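Local atomic coordinates of methyltransferase 1 (Methanosarcina barkeri, PDB entry 2I2X), a protein that transfers the methyl group of methanol to the cob(I)amide carried by its partner protein MtaC, as a zinc-containing methyltransferase of methanogenesis. Residues I129-E134 / G167-F172; Q137-K142 / M196-T201; L184-G189 / D442-Y447. One frame throughout, in Å; residues are numbered along the deposited sequence.

The three contacts illustrate how loops and helices meet around a TIM barrel. Contacts 1 and 2 take their first segments from one loop, between strand 119-126 and helix 143-155; their centres lie about 12 Å apart, and Arg130 joins them through Leu138 O. The centre of contact 3 is about 15 Å from that of contact 1 and about 19 Å from that of contact 2. Contacts 2 and 3 both use helix 181-210, which follows helix 169-176 of contact 1. In sequence, contacts 1 and 2 interleave, as do contacts 2 and 3, whereas contact 1 closes before contact 3 opens. Helix 181-210 thus runs from the loop beside the cobamide-binding region to helix 436-450.

Contact 1. Residues I129-E134 / G167-F172; sequences IRENRE and GGKEVF
The flat carboxylate of Glu131 presents both its oxygens, rather than a face, to the ammonium of Lys169. Lys169 NZ stands in front of the group at equal distances, 3.6 Å from Glu131 OE1 and 3.6 Å from Glu131 OE2, so the charge pairing is shared between the two oxygens. It is a long salt bridge, more electrostatic attraction than close grip. A water closes a second path: it donates to Glu131 OE2 at 2.7 Å and weakly accepts from Lys169 NZ at 3.3 Å. A stronger partner of the carboxylate is Arg159 of a neighbouring subunit, probably MtaC, which forms a salt bridge with OE2. Two positive groups therefore flank this carboxylate, which would tend to keep it ionised.

The side chains meet at about a right angle. Glu131 runs out extended, its CG opposite the backbone N (chi1 176°), whereas Lys169 folds near its end: the bends at chi3 (93°) and chi4 (95°) carry NZ round to meet the carboxylate. Val135 of the neighbouring subunit packs on both side chains. A second flat group, the guanidinium of Arg130, reaches toward Gly167 without touching it and is held instead by Asp128, Asp195 and the carbonyl of Leu138. Gly168 occupies the N-cap position, and its O accepts the backbone N-H of Phe172 at 3.0 Å; Lys169 thus projects from the first turn of helix 169-176.

Lys169 also touches the bound 5-hydroxybenzimidazolylcobamide and is one of the residues lining its pocket. Both segments follow parallel barrel strands, 119-126 and 160-163, so the contact belongs to the cofactor-binding rim of a TIM barrel, where its beta-alpha loops meet a partner subunit.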
loop_
_atom_site.group_PDB
_atom_site.type_symbol
_atom_site.label_atom_id
_atom_site.label_comp_id
_atom_site.label_asym_id
_atom_site.label_seq_id
_atom_site.Cartn_x
_atom_site.Cartn_y
_atom_site.Cartn_z
ATOM N N ILE A 129 9.455 3.585 27.489
ATOM C CA ILE A 129 10.467 2.643 27.936
ATOM C C ILE A 129 10.359 2.283 29.439
ATOM O O ILE A 129 11.144 1.472 29.931
ATOM C CB ILE A 129 11.877 3.190 27.627
ATOM C CG1 ILE A 129 12.118 4.539 28.335
ATOM C CG2 ILE A 129 12.063 3.330 26.163
ATOM C CD1 ILE A 129 13.581 5.009 28.339
ATOM N N ARG A 130 9.392 2.862 30.155
ATOM C CA ARG A 130 9.254 2.664 31.613
ATOM C C ARG A 130 8.726 1.266 31.992
ATOM O O ARG A 130 7.680 1.125 32.615
ATOM C CB ARG A 130 8.367 3.757 32.221
ATOM C CG ARG A 130 8.848 5.188 31.965
ATOM C CD ARG A 130 7.788 6.221 32.333
ATOM N NE ARG A 130 6.519 5.989 31.636
ATOM C CZ ARG A 130 5.317 6.328 32.094
ATOM N NH1 ARG A 130 5.168 6.934 33.286
ATOM N NH2 ARG A 130 4.246 6.046 31.361
ATOM N N GLU A 131 9.476 0.241 31.599
ATOM C CA GLU A 131 9.099 -1.160 31.809
ATOM C C GLU A 131 10.345 -2.083 31.750
ATOM O O GLU A 131 11.306 -1.770 31.047
ATOM C CB GLU A 131 8.075 -1.566 30.757
ATOM C CG GLU A 131 7.685 -3.008 30.803
ATOM C CD GLU A 131 6.451 -3.322 30.003
ATOM O OE1 GLU A 131 6.463 -3.092 28.772
ATOM O OE2 GLU A 131 5.480 -3.840 30.606
ATOM N N ASN A 132 10.347 -3.172 32.523
ATOM C CA ASN A 132 11.335 -4.238 32.360
ATOM C C ASN A 132 10.610 -5.513 32.073
ATOM O O ASN A 132 9.388 -5.501 31.945
ATOM C CB ASN A 132 12.278 -4.411 33.565
ATOM C CG ASN A 132 11.543 -4.624 34.898
ATOM O OD1 ASN A 132 11.851 -3.943 35.886
ATOM N ND2 ASN A 132 10.591 -5.563 34.941
ATOM N N ARG A 133 11.361 -6.604 31.977
ATOM C CA ARG A 133 10.817 -7.928 31.677
ATOM C C ARG A 133 9.649 -8.373 32.595
ATOM O O ARG A 133 8.683 -8.949 32.116
ATOM C CB ARG A 133 11.965 -8.944 31.661
ATOM C CG ARG A 133 11.592 -10.410 31.907
ATOM C CD ARG A 133 12.527 -11.289 31.106
ATOM N NE ARG A 133 12.714 -12.662 31.585
ATOM C CZ ARG A 133 11.788 -13.623 31.574
ATOM N NH1 ARG A 133 10.539 -13.396 31.164
ATOM N NH2 ARG A 133 12.112 -14.828 32.001
ATOM N N GLU A 134 9.723 -8.098 33.895
ATOM C CA GLU A 134 8.643 -8.522 34.797
ATOM C C GLU A 134 7.501 -7.519 34.992
ATOM O O GLU A 134 6.350 -7.918 35.002
ATOM C CB GLU A 134 9.149 -9.078 36.150
ATOM C CG GLU A 134 10.516 -8.573 36.662
ATOM C CD GLU A 134 11.725 -9.201 35.932
ATOM O OE1 GLU A 134 12.724 -8.472 35.695
ATOM O OE2 GLU A 134 11.675 -10.413 35.587
ATOM N N GLY A 167 0.297 3.553 30.847
ATOM C CA GLY A 167 -0.488 3.586 32.095
ATOM C C GLY A 167 -1.728 2.696 32.053
ATOM O O GLY A 167 -2.584 2.847 31.180
ATOM N N GLY A 168 -1.824 1.763 32.987
ATOM C CA GLY A 168 -3.001 0.899 33.082
ATOM C C GLY A 168 -2.979 -0.312 32.150
ATOM O O GLY A 168 -3.928 -1.111 32.128
ATOM N N LYS A 169 -1.906 -0.466 31.381
ATOM C CA LYS A 169 -1.786 -1.560 30.426
ATOM C C LYS A 169 -1.933 -2.954 31.069
ATOM O O LYS A 169 -2.636 -3.825 30.538
ATOM C CB LYS A 169 -0.451 -1.409 29.677
ATOM C CG LYS A 169 -0.040 -2.541 28.773
ATOM C CD LYS A 169 1.131 -2.115 27.885
ATOM C CE LYS A 169 2.488 -2.468 28.460
ATOM N NZ LYS A 169 2.996 -3.754 27.936
ATOM N N GLU A 170 -1.287 -3.159 32.217
ATOM C CA GLU A 170 -1.251 -4.470 32.876
ATOM C C GLU A 170 -2.635 -4.930 33.354
ATOM O O GLU A 170 -2.994 -6.096 33.198
ATOM C CB GLU A 170 -0.201 -4.494 34.015
ATOM C CG GLU A 170 -0.583 -3.827 35.383
ATOM C CD GLU A 170 -0.854 -2.303 35.317
ATOM O OE1 GLU A 170 -1.821 -1.878 34.638
ATOM O OE2 GLU A 170 -0.130 -1.533 35.986
ATOM N N VAL A 171 -3.420 -4.018 33.918
ATOM C CA VAL A 171 -4.764 -4.379 34.352
ATOM C C VAL A 171 -5.730 -4.497 33.178
ATOM O O VAL A 171 -6.625 -5.354 33.198
ATOM C CB VAL A 171 -5.314 -3.434 35.455
ATOM C CG1 VAL A 171 -6.716 -3.867 35.875
ATOM C CG2 VAL A 171 -4.384 -3.444 36.649
ATOM N N PHE A 172 -5.547 -3.653 32.157
ATOM C CA PHE A 172 -6.314 -3.768 30.912
ATOM C C PHE A 172 -6.145 -5.144 30.253
ATOM O O PHE A 172 -7.135 -5.771 29.850
ATOM C CB PHE A 172 -5.962 -2.660 29.891
ATOM C CG PHE A 172 -6.466 -2.964 28.500
ATOM C CD1 PHE A 172 -7.748 -2.580 28.118
ATOM C CD2 PHE A 172 -5.692 -3.716 27.613
ATOM C CE1 PHE A 172 -8.248 -2.895 26.888
ATOM C CE2 PHE A 172 -6.191 -4.058 26.364
ATOM C CZ PHE A 172 -7.475 -3.636 26.001
HETATM O O HOH W 1 2.971 -4.886 30.994
#

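Contact 2. Residues Q137-K142 / M196-T201; sequences QLRGDK and MELIWT
A type I beta turn, Gln137 to Gly140, in the beta-alpha loop that leads from strand 119-126 to helix 143-155 brings Leu138 and Arg139 against Leu198 of the barrel helix 181-210. The turn is closed by the usual bond from Gly140 N to Gln137 O. At its corner Arg139 carries most of the touch: CG sits opposite the carbonyl carbon (chi1 -56°), and the chain then runs extended to NE, which brings the end of the side chain over to the helix.

Leu198 comes to the arginine from one face of its guanidinium. Leu198 CG rides 4.1 Å above that plane, offset toward the rim, while Leu198 CD1 lies 4.1 Å from Arg139 NE and equally far from the aliphatic Arg139 CG. A single methyl thus spans the change from hydrocarbon to charged group, and the two side chains pass at a slant. Leu138 contributes chiefly its backbone, with Leu138 O 4.4 Å from Leu198 CD1. On the helix, Thr201 OG1 donates to Glu197 O at 2.7 Å, with a C=O...donor angle of 164°, so the hydroxyl turns back onto its own backbone. Leu198 and Ile199 also pack on Tyr143 of helix 143-155, which places the contact in the layer of helices outside the barrel.

Part of the turn's polar bonding comes from Asn458 of the C-terminal tail: Asn458 OD1 accepts from Leu138 N, and Asn458 O accepts a weak bond from Arg139 NE. What Leu198 adds is undirected dispersion contact with the arginine stem and one guanidinium face. Such a contact would probably tolerate small rotations, and it does not itself neutralise the charge of Arg139.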
loop_
_atom_site.group_PDB
_atom_site.type_symbol
_atom_site.label_atom_id
_atom_site.label_comp_id
_atom_site.label_asym_id
_atom_site.label_seq_id
_atom_site.Cartn_x
_atom_site.Cartn_y
_atom_site.Cartn_z
ATOM N N GLN A 137 7.383 0.068 35.284
ATOM C CA GLN A 137 8.190 0.863 36.174
ATOM C C GLN A 137 8.004 2.319 35.815
ATOM O O GLN A 137 8.939 3.025 35.424
ATOM C CB GLN A 137 9.641 0.450 36.039
ATOM C CG GLN A 137 9.909 -0.918 36.651
ATOM C CD GLN A 137 11.369 -1.115 36.964
ATOM O OE1 GLN A 137 11.754 -1.164 38.145
ATOM N NE2 GLN A 137 12.212 -1.195 35.907
ATOM N N LEU A 138 6.765 2.764 35.961
ATOM C CA LEU A 138 6.330 4.043 35.426
ATOM C C LEU A 138 6.993 5.225 36.091
ATOM O O LEU A 138 7.036 6.307 35.516
ATOM C CB LEU A 138 4.820 4.165 35.534
ATOM C CG LEU A 138 3.953 3.126 34.829
ATOM C CD1 LEU A 138 2.495 3.524 35.000
ATOM C CD2 LEU A 138 4.304 3.000 33.333
ATOM N N ARG A 139 7.499 5.014 37.305
ATOM C CA ARG A 139 8.171 6.062 38.074
ATOM C C ARG A 139 9.591 5.663 38.472
ATOM O O ARG A 139 10.237 6.346 39.244
ATOM C CB ARG A 139 7.327 6.442 39.291
ATOM C CG ARG A 139 5.926 6.871 38.870
ATOM C CD ARG A 139 4.934 7.074 40.002
ATOM N NE ARG A 139 3.663 7.464 39.409
ATOM C CZ ARG A 139 2.824 8.355 39.920
ATOM N NH1 ARG A 139 3.089 8.943 41.096
ATOM N NH2 ARG A 139 1.707 8.656 39.261
ATOM N N GLY A 140 10.090 4.572 37.913
ATOM C CA GLY A 140 11.441 4.113 38.200
ATOM C C GLY A 140 12.633 4.903 37.662
ATOM O O GLY A 140 12.531 6.096 37.331
ATOM N N ASP A 141 13.763 4.193 37.591
ATOM C CA ASP A 141 15.062 4.726 37.185
ATOM C C ASP A 141 15.058 5.105 35.728
ATOM O O ASP A 141 15.887 5.896 35.271
ATOM C CB ASP A 141 16.160 3.665 37.357
ATOM C CG ASP A 141 16.257 3.137 38.768
ATOM O OD1 ASP A 141 16.135 3.959 39.720
ATOM O OD2 ASP A 141 16.468 1.899 38.915
ATOM N N LYS A 142 14.147 4.497 34.989
ATOM C CA LYS A 142 14.081 4.726 33.573
ATOM C C LYS A 142 13.342 6.066 33.264
ATOM O O LYS A 142 13.483 6.631 32.172
ATOM C CB LYS A 142 13.471 3.487 32.889
ATOM C CG LYS A 142 14.251 2.944 31.672
ATOM C CD LYS A 142 15.268 1.843 31.995
ATOM C CE LYS A 142 14.667 0.725 32.891
ATOM N NZ LYS A 142 13.678 -0.190 32.223
ATOM N N MET A 196 -1.209 9.634 32.779
ATOM C CA MET A 196 -1.227 10.616 31.722
ATOM C C MET A 196 -0.893 11.990 32.276
ATOM O O MET A 196 -0.129 12.737 31.671
ATOM C CB MET A 196 -2.591 10.658 31.046
ATOM C CG MET A 196 -2.873 9.526 30.108
ATOM S SD MET A 196 -1.958 9.643 28.571
ATOM C CE MET A 196 -2.671 11.100 27.816
ATOM N N GLU A 197 -1.457 12.332 33.432
ATOM C CA GLU A 197 -1.146 13.632 34.016
ATOM C C GLU A 197 0.321 13.823 34.451
ATOM O O GLU A 197 0.855 14.909 34.304
ATOM C CB GLU A 197 -2.098 13.979 35.140
ATOM C CG GLU A 197 -1.819 15.372 35.690
ATOM C CD GLU A 197 -2.368 15.598 37.069
ATOM O OE1 GLU A 197 -2.433 16.782 37.452
ATOM O OE2 GLU A 197 -2.740 14.602 37.750
ATOM N N LEU A 198 0.960 12.770 34.953
ATOM C CA LEU A 198 2.367 12.827 35.345
ATOM C C LEU A 198 3.193 13.178 34.124
ATOM O O LEU A 198 3.828 14.238 34.047
ATOM C CB LEU A 198 2.831 11.459 35.858
ATOM C CG LEU A 198 3.979 11.210 36.863
ATOM C CD1 LEU A 198 4.780 9.985 36.436
ATOM C CD2 LEU A 198 4.919 12.390 37.106
ATOM N N ILE A 199 3.158 12.291 33.142
ATOM C CA ILE A 199 4.042 12.412 31.987
ATOM C C ILE A 199 3.799 13.660 31.130
ATOM O O ILE A 199 4.757 14.314 30.699
ATOM C CB ILE A 199 4.021 11.125 31.159
ATOM C CG1 ILE A 199 2.617 10.871 30.604
ATOM C CG2 ILE A 199 4.469 9.954 32.040
ATOM C CD1 ILE A 199 2.549 9.701 29.682
ATOM N N TRP A 200 2.534 14.021 30.920
ATOM C CA TRP A 200 2.247 15.160 30.044
ATOM C C TRP A 200 2.589 16.530 30.643
ATOM O O TRP A 200 2.857 17.481 29.917
ATOM C CB TRP A 200 0.842 15.067 29.420
ATOM C CG TRP A 200 0.885 14.024 28.296
ATOM C CD1 TRP A 200 0.449 12.714 28.355
ATOM C CD2 TRP A 200 1.487 14.189 27.001
ATOM N NE1 TRP A 200 0.733 12.073 27.170
ATOM C CE2 TRP A 200 1.367 12.952 26.324
ATOM C CE3 TRP A 200 2.089 15.270 26.342
ATOM C CZ2 TRP A 200 1.829 12.767 25.012
ATOM C CZ3 TRP A 200 2.547 15.088 25.019
ATOM C CH2 TRP A 200 2.413 13.845 24.378
ATOM N N THR A 201 2.624 16.611 31.975
ATOM C CA THR A 201 3.076 17.799 32.646
ATOM C C THR A 201 4.549 17.977 32.355
ATOM O O THR A 201 4.993 19.052 31.973
ATOM C CB THR A 201 2.836 17.658 34.148
ATOM O OG1 THR A 201 1.415 17.566 34.367
ATOM C CG2 THR A 201 3.445 18.857 34.935
#

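Contact 3. Residues L184-G189 / D442-Y447; sequences LLYSIG and DCLTKY
The sulfur of Cys443 lies obliquely over the Tyr186 ring, a sulfur-aromatic contact. SG stands 4.1 Å from the Tyr186 ring centroid and 30° off the ring normal, displaced toward the CB end of the tyrosine, while the CB of Cys443 lies over the ring centre.

With CG anti to the backbone N (chi1 179°), Tyr186 reaches across to helix 436-450, and its OH arrives beside the backbone of Leu444, 3.8 Å from Leu444 CA. On the next turn of the same helix Tyr447 meets it, CD2 of Tyr447 being 3.6 Å from CD2 of Tyr186. The two ring planes are only 19° from parallel; their centroids are 5.7 Å apart, with the rings slid past each other so that they barely overlap. The OH of Tyr447 is bonded to Asp180. A leucine in place of Tyr186 would probably deprive Cys443 of its aromatic face and open a gap beside Tyr447 and Leu444.

Phe439, Met440 and Phe454 also touch Tyr186, which is buried among them. The axes of the two short segments come within 11.0 Å and cross at -102°, nearly perpendicular. This is helix-to-helix packing through one large aromatic, joining the outer helix 181-210 of the TIM barrel to the C-terminal helix 436-450.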
loop_
_atom_site.group_PDB
_atom_site.type_symbol
_atom_site.label_atom_id
_atom_site.label_comp_id
_atom_site.label_asym_id
_atom_site.label_seq_id
_atom_site.Cartn_x
_atom_site.Cartn_y
_atom_site.Cartn_z
ATOM N N LEU A 184 -11.881 -2.615 32.795
ATOM C CA LEU A 184 -11.690 -1.663 31.709
ATOM C C LEU A 184 -11.768 -0.219 32.198
ATOM O O LEU A 184 -10.855 0.567 31.921
ATOM C CB LEU A 184 -12.697 -1.918 30.581
ATOM C CG LEU A 184 -12.411 -2.833 29.374
ATOM C CD1 LEU A 184 -11.208 -3.768 29.496
ATOM C CD2 LEU A 184 -13.684 -3.615 29.020
ATOM N N LEU A 185 -12.850 0.117 32.917
ATOM C CA LEU A 185 -13.030 1.456 33.529
ATOM C C LEU A 185 -11.861 1.880 34.415
ATOM O O LEU A 185 -11.398 3.034 34.371
ATOM C CB LEU A 185 -14.305 1.503 34.350
ATOM C CG LEU A 185 -15.163 2.786 34.366
ATOM C CD1 LEU A 185 -16.096 2.797 35.527
ATOM C CD2 LEU A 185 -14.349 4.074 34.352
ATOM N N TYR A 186 -11.352 0.934 35.195
ATOM C CA TYR A 186 -10.310 1.254 36.130
ATOM C C TYR A 186 -8.979 1.436 35.412
ATOM O O TYR A 186 -8.311 2.467 35.594
ATOM C CB TYR A 186 -10.243 0.175 37.223
ATOM C CG TYR A 186 -9.173 0.356 38.261
ATOM C CD1 TYR A 186 -9.190 1.443 39.142
ATOM C CD2 TYR A 186 -8.163 -0.607 38.423
ATOM C CE1 TYR A 186 -8.209 1.575 40.164
ATOM C CE2 TYR A 186 -7.171 -0.478 39.431
ATOM C CZ TYR A 186 -7.216 0.608 40.283
ATOM O OH TYR A 186 -6.247 0.734 41.234
ATOM N N SER A 187 -8.592 0.440 34.613
ATOM C CA SER A 187 -7.326 0.492 33.860
ATOM C C SER A 187 -7.196 1.697 32.968
ATOM O O SER A 187 -6.200 2.416 33.025
ATOM C CB SER A 187 -7.096 -0.778 33.021
ATOM O OG SER A 187 -8.236 -1.096 32.269
ATOM N N ILE A 188 -8.222 1.946 32.175
ATOM C CA ILE A 188 -8.144 3.017 31.190
ATOM C C ILE A 188 -8.516 4.361 31.816
ATOM O O ILE A 188 -7.742 5.327 31.800
ATOM C CB ILE A 188 -9.077 2.731 29.943
ATOM C CG1 ILE A 188 -8.801 1.338 29.346
ATOM C CG2 ILE A 188 -8.969 3.836 28.936
ATOM C CD1 ILE A 188 -9.836 0.895 28.321
ATOM N N GLY A 189 -9.726 4.425 32.342
ATOM C CA GLY A 189 -10.235 5.664 32.936
ATOM C C GLY A 189 -9.451 6.140 34.153
ATOM O O GLY A 189 -9.129 7.307 34.246
ATOM N N ASP A 442 -12.105 -0.280 45.985
ATOM C CA ASP A 442 -12.544 -1.622 45.551
ATOM C C ASP A 442 -11.576 -2.216 44.532
ATOM O O ASP A 442 -11.204 -3.397 44.638
ATOM C CB ASP A 442 -13.947 -1.595 44.901
ATOM C CG ASP A 442 -15.081 -1.432 45.911
ATOM O OD1 ASP A 442 -14.831 -1.473 47.141
ATOM O OD2 ASP A 442 -16.240 -1.278 45.475
ATOM N N CYS A 443 -11.161 -1.397 43.553
ATOM C CA CYS A 443 -10.336 -1.893 42.455
ATOM C C CYS A 443 -8.917 -2.167 42.899
ATOM O O CYS A 443 -8.333 -3.213 42.518
ATOM C CB CYS A 443 -10.341 -0.946 41.244
ATOM S SG CYS A 443 -11.947 -0.797 40.467
ATOM N N LEU A 444 -8.366 -1.233 43.684
ATOM C CA LEU A 444 -7.019 -1.424 44.226
ATOM C C LEU A 444 -6.899 -2.832 44.818
ATOM O O LEU A 444 -5.995 -3.600 44.454
ATOM C CB LEU A 444 -6.692 -0.409 45.317
ATOM C CG LEU A 444 -5.273 0.161 45.405
ATOM C CD1 LEU A 444 -4.901 0.523 46.844
ATOM C CD2 LEU A 444 -4.232 -0.724 44.765
ATOM N N THR A 445 -7.827 -3.196 45.698
ATOM C CA THR A 445 -7.676 -4.466 46.371
ATOM C C THR A 445 -8.013 -5.635 45.448
ATOM O O THR A 445 -7.300 -6.635 45.431
ATOM C CB THR A 445 -8.375 -4.545 47.788
ATOM O OG1 THR A 445 -9.590 -5.294 47.705
ATOM C CG2 THR A 445 -8.623 -3.148 48.397
ATOM N N LYS A 446 -9.072 -5.511 44.660
ATOM C CA LYS A 446 -9.362 -6.553 43.647
ATOM C C LYS A 446 -8.192 -6.863 42.676
ATOM O O LYS A 446 -7.823 -8.017 42.540
ATOM C CB LYS A 446 -10.663 -6.253 42.895
ATOM C CG LYS A 446 -10.978 -7.202 41.739
ATOM C CD LYS A 446 -12.245 -6.722 40.998
ATOM C CE LYS A 446 -12.599 -7.639 39.848
ATOM N NZ LYS A 446 -13.208 -8.903 40.289
ATOM N N TYR A 447 -7.593 -5.854 42.039
ATOM C CA TYR A 447 -6.463 -6.110 41.102
ATOM C C TYR A 447 -5.105 -6.427 41.748
ATOM O O TYR A 447 -4.275 -7.122 41.153
ATOM C CB TYR A 447 -6.406 -5.079 39.943
ATOM C CG TYR A 447 -7.741 -5.092 39.261
ATOM C CD1 TYR A 447 -8.151 -6.208 38.523
ATOM C CD2 TYR A 447 -8.648 -4.054 39.441
ATOM C CE1 TYR A 447 -9.403 -6.273 37.963
ATOM C CE2 TYR A 447 -9.908 -4.109 38.889
ATOM C CZ TYR A 447 -10.281 -5.224 38.141
ATOM O OH TYR A 447 -11.544 -5.283 37.569
#